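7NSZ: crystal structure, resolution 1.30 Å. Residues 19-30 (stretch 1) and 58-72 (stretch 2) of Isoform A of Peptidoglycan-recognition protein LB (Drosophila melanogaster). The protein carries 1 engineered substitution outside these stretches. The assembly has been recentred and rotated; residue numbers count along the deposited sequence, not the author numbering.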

# COMPACT_ATOMS: atom_id res chain seq x y z
N SER A 19 -3.11 -13.88 3.75
CA SER A 19 -3.59 -13.36 5.04
C SER A 19 -2.41 -12.91 5.91
O SER A 19 -1.22 -13.27 5.66
CB SER A 19 -4.39 -14.43 5.74
OG SER A 19 -3.49 -15.45 6.18
N ARG A 20 -2.72 -12.23 6.99
CA ARG A 20 -1.72 -11.88 8.02
C ARG A 20 -1.05 -13.14 8.59
O ARG A 20 0.19 -13.20 8.70
CB ARG A 20 -2.41 -11.09 9.12
CG ARG A 20 -2.86 -9.69 8.72
CD ARG A 20 -3.55 -9.02 9.88
NE ARG A 20 -2.63 -8.75 10.99
CZ ARG A 20 -1.98 -7.63 11.14
NH1 ARG A 20 -2.09 -6.65 10.25
NH2 ARG A 20 -1.20 -7.43 12.18
N SER A 21 -1.84 -14.19 8.88
CA SER A 21 -1.26 -15.45 9.45
C SER A 21 -0.33 -16.10 8.42
O SER A 21 0.71 -16.66 8.79
CB SER A 21 -2.33 -16.39 9.94
OG SER A 21 -3.22 -16.69 8.90
N ASP A 22 -0.66 -15.95 7.15
CA ASP A 22 0.16 -16.50 6.05
C ASP A 22 1.57 -15.97 6.11
O ASP A 22 2.47 -16.72 5.72
CB ASP A 22 -0.46 -16.27 4.67
CG ASP A 22 -1.70 -17.07 4.33
OD1 ASP A 22 -1.92 -18.17 4.98
OD2 ASP A 22 -2.42 -16.68 3.38
N TRP A 23 1.82 -14.72 6.52
CA TRP A 23 3.19 -14.17 6.58
C TRP A 23 3.71 -14.12 8.00
O TRP A 23 4.73 -13.55 8.22
CB TRP A 23 3.32 -12.84 5.80
CG TRP A 23 2.41 -11.69 6.17
CD1 TRP A 23 1.23 -11.37 5.56
CD2 TRP A 23 2.70 -10.64 7.10
NE1 TRP A 23 0.75 -10.19 6.07
CE2 TRP A 23 1.59 -9.74 7.04
CE3 TRP A 23 3.73 -10.38 8.01
CZ2 TRP A 23 1.56 -8.59 7.81
CZ3 TRP A 23 3.65 -9.26 8.79
CH2 TRP A 23 2.60 -8.35 8.66
N GLY A 24 2.95 -14.67 8.95
CA GLY A 24 3.42 -14.77 10.34
C GLY A 24 3.38 -13.45 11.09
O GLY A 24 4.25 -13.20 11.95
N ALA A 25 2.37 -12.61 10.81
CA ALA A 25 2.23 -11.29 11.42
C ALA A 25 2.05 -11.44 12.93
O ALA A 25 1.35 -12.36 13.34
CB ALA A 25 1.04 -10.59 10.84
N ARG A 26 2.56 -10.50 13.67
CA ARG A 26 2.18 -10.26 15.07
C ARG A 26 0.78 -9.67 15.07
O ARG A 26 0.42 -8.97 14.06
CB ARG A 26 3.20 -9.28 15.65
CG ARG A 26 3.11 -8.87 17.12
CD ARG A 26 4.25 -7.95 17.54
NE ARG A 26 5.51 -8.58 17.20
CZ ARG A 26 6.37 -8.26 16.24
NH1 ARG A 26 6.27 -7.19 15.48
NH2 ARG A 26 7.40 -9.06 16.03
N LEU A 27 -0.01 -9.83 16.12
CA LEU A 27 -1.30 -9.16 16.28
C LEU A 27 -1.09 -7.65 16.27
O LEU A 27 -0.14 -7.13 16.81
CB LEU A 27 -1.95 -9.55 17.62
CG LEU A 27 -2.48 -10.97 17.69
CD1 LEU A 27 -2.88 -11.29 19.15
CD2 LEU A 27 -3.63 -11.18 16.74
N PRO A 28 -2.10 -6.90 15.75
CA PRO A 28 -2.11 -5.47 15.98
C PRO A 28 -2.23 -5.18 17.49
O PRO A 28 -2.97 -5.93 18.15
CB PRO A 28 -3.34 -4.97 15.19
CG PRO A 28 -3.77 -6.12 14.32
CD PRO A 28 -3.28 -7.36 15.03
N LYS A 29 -1.67 -4.09 17.99
CA LYS A 29 -1.87 -3.66 19.41
C LYS A 29 -3.32 -3.27 19.62
O LYS A 29 -3.91 -3.52 20.71
CB LYS A 29 -1.00 -2.46 19.74
N SER A 30 -3.92 -2.67 18.62
CA SER A 30 -5.28 -2.08 18.64
C SER A 30 -5.72 -1.94 17.18
O SER A 30 -4.83 -1.75 16.37
CB SER A 30 -5.18 -0.73 19.32
OG SER A 30 -6.39 -0.01 19.21
N CYS A 58 9.56 -12.24 0.68
CA CYS A 58 8.49 -11.21 0.75
C CYS A 58 7.75 -11.36 2.08
O CYS A 58 7.43 -10.33 2.70
CB CYS A 58 7.52 -11.32 -0.41
SG CYS A 58 8.26 -10.94 -2.03
N MET A 59 7.53 -12.57 2.57
CA MET A 59 6.93 -12.75 3.91
C MET A 59 7.85 -12.15 4.99
O MET A 59 7.37 -11.43 5.89
CB MET A 59 6.72 -14.23 4.20
CG MET A 59 5.69 -14.87 3.29
SD MET A 59 5.55 -16.64 3.54
CE MET A 59 4.02 -17.02 2.67
N LYS A 60 9.15 -12.40 4.90
CA LYS A 60 10.14 -11.79 5.83
C LYS A 60 10.09 -10.26 5.72
O LYS A 60 10.16 -9.56 6.73
CB LYS A 60 11.53 -12.39 5.59
CG LYS A 60 12.65 -11.79 6.40
CD LYS A 60 12.47 -11.90 7.87
CE LYS A 60 13.80 -11.85 8.60
NZ LYS A 60 14.62 -10.67 8.24
N SER A 61 9.95 -9.72 4.52
CA SER A 61 9.96 -8.26 4.31
C SER A 61 8.73 -7.66 5.00
O SER A 61 8.84 -6.59 5.56
CB SER A 61 9.98 -7.88 2.84
OG SER A 61 11.12 -8.36 2.16
N MET A 62 7.57 -8.31 4.90
CA MET A 62 6.37 -7.85 5.61
C MET A 62 6.65 -7.86 7.12
O MET A 62 6.33 -6.88 7.80
CB MET A 62 5.16 -8.74 5.29
CG MET A 62 4.63 -8.57 3.87
SD MET A 62 3.94 -6.93 3.54
CE MET A 62 2.55 -6.88 4.64
N ARG A 63 7.26 -8.92 7.65
CA ARG A 63 7.60 -8.95 9.10
C ARG A 63 8.60 -7.86 9.42
O ARG A 63 8.51 -7.26 10.52
CB ARG A 63 8.11 -10.33 9.51
CG ARG A 63 7.03 -11.39 9.43
CD ARG A 63 7.41 -12.73 10.06
NE ARG A 63 8.63 -13.30 9.49
CZ ARG A 63 8.62 -14.17 8.49
NH1 ARG A 63 7.51 -14.45 7.85
NH2 ARG A 63 9.76 -14.69 8.06
N ASP A 64 9.58 -7.64 8.58
CA ASP A 64 10.55 -6.56 8.85
C ASP A 64 9.86 -5.20 8.94
O ASP A 64 10.21 -4.35 9.82
CB ASP A 64 11.65 -6.62 7.79
CG ASP A 64 12.62 -7.78 7.93
OD1 ASP A 64 12.59 -8.46 8.96
OD2 ASP A 64 13.36 -8.01 6.97
N MET A 65 8.96 -4.87 8.03
CA MET A 65 8.21 -3.59 8.11
C MET A 65 7.35 -3.58 9.36
O MET A 65 7.33 -2.53 10.05
CB MET A 65 7.34 -3.38 6.87
CG MET A 65 8.18 -3.15 5.61
SD MET A 65 7.19 -2.68 4.16
CE MET A 65 6.45 -4.26 3.78
N GLN A 66 6.65 -4.66 9.62
CA GLN A 66 5.82 -4.68 10.85
C GLN A 66 6.68 -4.45 12.09
O GLN A 66 6.23 -3.72 12.99
CB GLN A 66 5.04 -5.97 10.97
CG GLN A 66 4.03 -5.90 12.09
CD GLN A 66 3.33 -7.19 12.39
OE1 GLN A 66 3.96 -8.25 12.39
NE2 GLN A 66 2.04 -7.09 12.68
N ASP A 67 7.84 -5.08 12.14
CA ASP A 67 8.77 -4.97 13.29
C ASP A 67 9.25 -3.53 13.43
O ASP A 67 9.25 -2.94 14.54
CB ASP A 67 9.95 -5.92 13.18
CG ASP A 67 9.61 -7.39 13.36
OD1 ASP A 67 8.46 -7.71 13.76
OD2 ASP A 67 10.59 -8.20 13.14
N PHE A 68 9.65 -2.91 12.34
CA PHE A 68 10.08 -1.50 12.34
C PHE A 68 8.96 -0.62 12.85
O PHE A 68 9.17 0.20 13.77
CB PHE A 68 10.50 -1.11 10.94
CG PHE A 68 11.02 0.31 10.78
CD1 PHE A 68 11.99 0.81 11.63
CD2 PHE A 68 10.56 1.11 9.76
CE1 PHE A 68 12.48 2.11 11.46
CE2 PHE A 68 11.05 2.40 9.57
CZ PHE A 68 12.01 2.88 10.43
N HIS A 69 7.75 -0.76 12.34
CA HIS A 69 6.58 0.04 12.71
C HIS A 69 6.15 -0.18 14.16
O HIS A 69 5.98 0.84 14.85
CB HIS A 69 5.52 -0.20 11.66
CG HIS A 69 5.86 0.32 10.31
ND1 HIS A 69 5.00 0.21 9.24
CD2 HIS A 69 6.94 0.99 9.90
CE1 HIS A 69 5.57 0.77 8.21
NE2 HIS A 69 6.75 1.30 8.55
N GLN A 70 5.97 -1.41 14.57
CA GLN A 70 5.47 -1.68 15.96
C GLN A 70 6.61 -1.47 16.97
O GLN A 70 6.34 -0.82 18.00
CB GLN A 70 4.93 -3.10 16.06
CG GLN A 70 3.59 -3.32 15.38
CD GLN A 70 3.11 -4.73 15.57
OE1 GLN A 70 3.88 -5.68 15.39
NE2 GLN A 70 1.84 -4.89 15.91
N LEU A 71 7.81 -1.96 16.69
CA LEU A 71 8.85 -2.14 17.76
C LEU A 71 9.88 -1.02 17.72
O LEU A 71 10.48 -0.78 18.79
CB LEU A 71 9.57 -3.48 17.60
CG LEU A 71 8.68 -4.70 17.48
CD1 LEU A 71 9.55 -5.92 17.31
CD2 LEU A 71 7.71 -4.82 18.68
N GLU A 72 10.11 -0.33 16.60
CA GLU A 72 10.96 0.89 16.60
C GLU A 72 10.10 2.15 16.63
O GLU A 72 10.53 3.15 17.28
CB GLU A 72 11.92 0.88 15.43
CG GLU A 72 12.83 -0.32 15.53
CD GLU A 72 13.54 -0.42 16.88
OE1 GLU A 72 13.84 0.66 17.49
OE2 GLU A 72 13.75 -1.57 17.34
O HOH W 1 9.91 -10.21 14.85

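A loop segment without regular backbone pairing can be fixed to a helix if side chains from the helix bind its peptide groups. Residues 19-30 and 58-72 of this peptidoglycan-recognition protein illustrate the principle, burying 618 Å² between them.

Glutamine amides make three of the polar contacts to the loop backbone. Q66, buried and with its CA-to-CB bond directed toward the loop, extends through two t rotamers so that its amide lies along the backbone of R26: R26 N donates to Q66 OE1 (2.9 Å), while Q66 NE2 donates to R26 O (2.8 Å). Glutamine suits this place because one planar group offers both a donor and an acceptor. One helical turn later Q70 divides its amide differently, NE2 donating to L27 O (3.1 Å) and OE1 accepting from R26 NH1 (2.8 Å). Nearer the start of the helix segment, R63 NH1 donates to W23 O (2.9 Å).

Charge adds a second layer. The R26 side chain reaches back to the helix, where NH1 and NH2 each lie 2.8 Å from D67 OD1 in a salt bridge. D67 OD1 and Q70 OE1 both approach the guanidinium at its edge, where its N-H groups point, leaving one face to L71 CD1, 4.0 Å from R26 NH1. Water 1 donates to D67 OD2 (2.7 Å) and accepts a weak bond from R26 NH2 (3.0 Å).

The apolar contribution centres on W23, which loses 138 Å² to the helix. M62 CB sits over one face of its six-membered ring, 3.7 Å from the centroid, in a CH-pi contact. R63 CG lies at the ring edge, 3.7 Å from W23 CE3, and M59 CG packs 4.0 Å from W23 CB. The aliphatic part of R63 thus meets the indole while its guanidinium binds the tryptophan carbonyl.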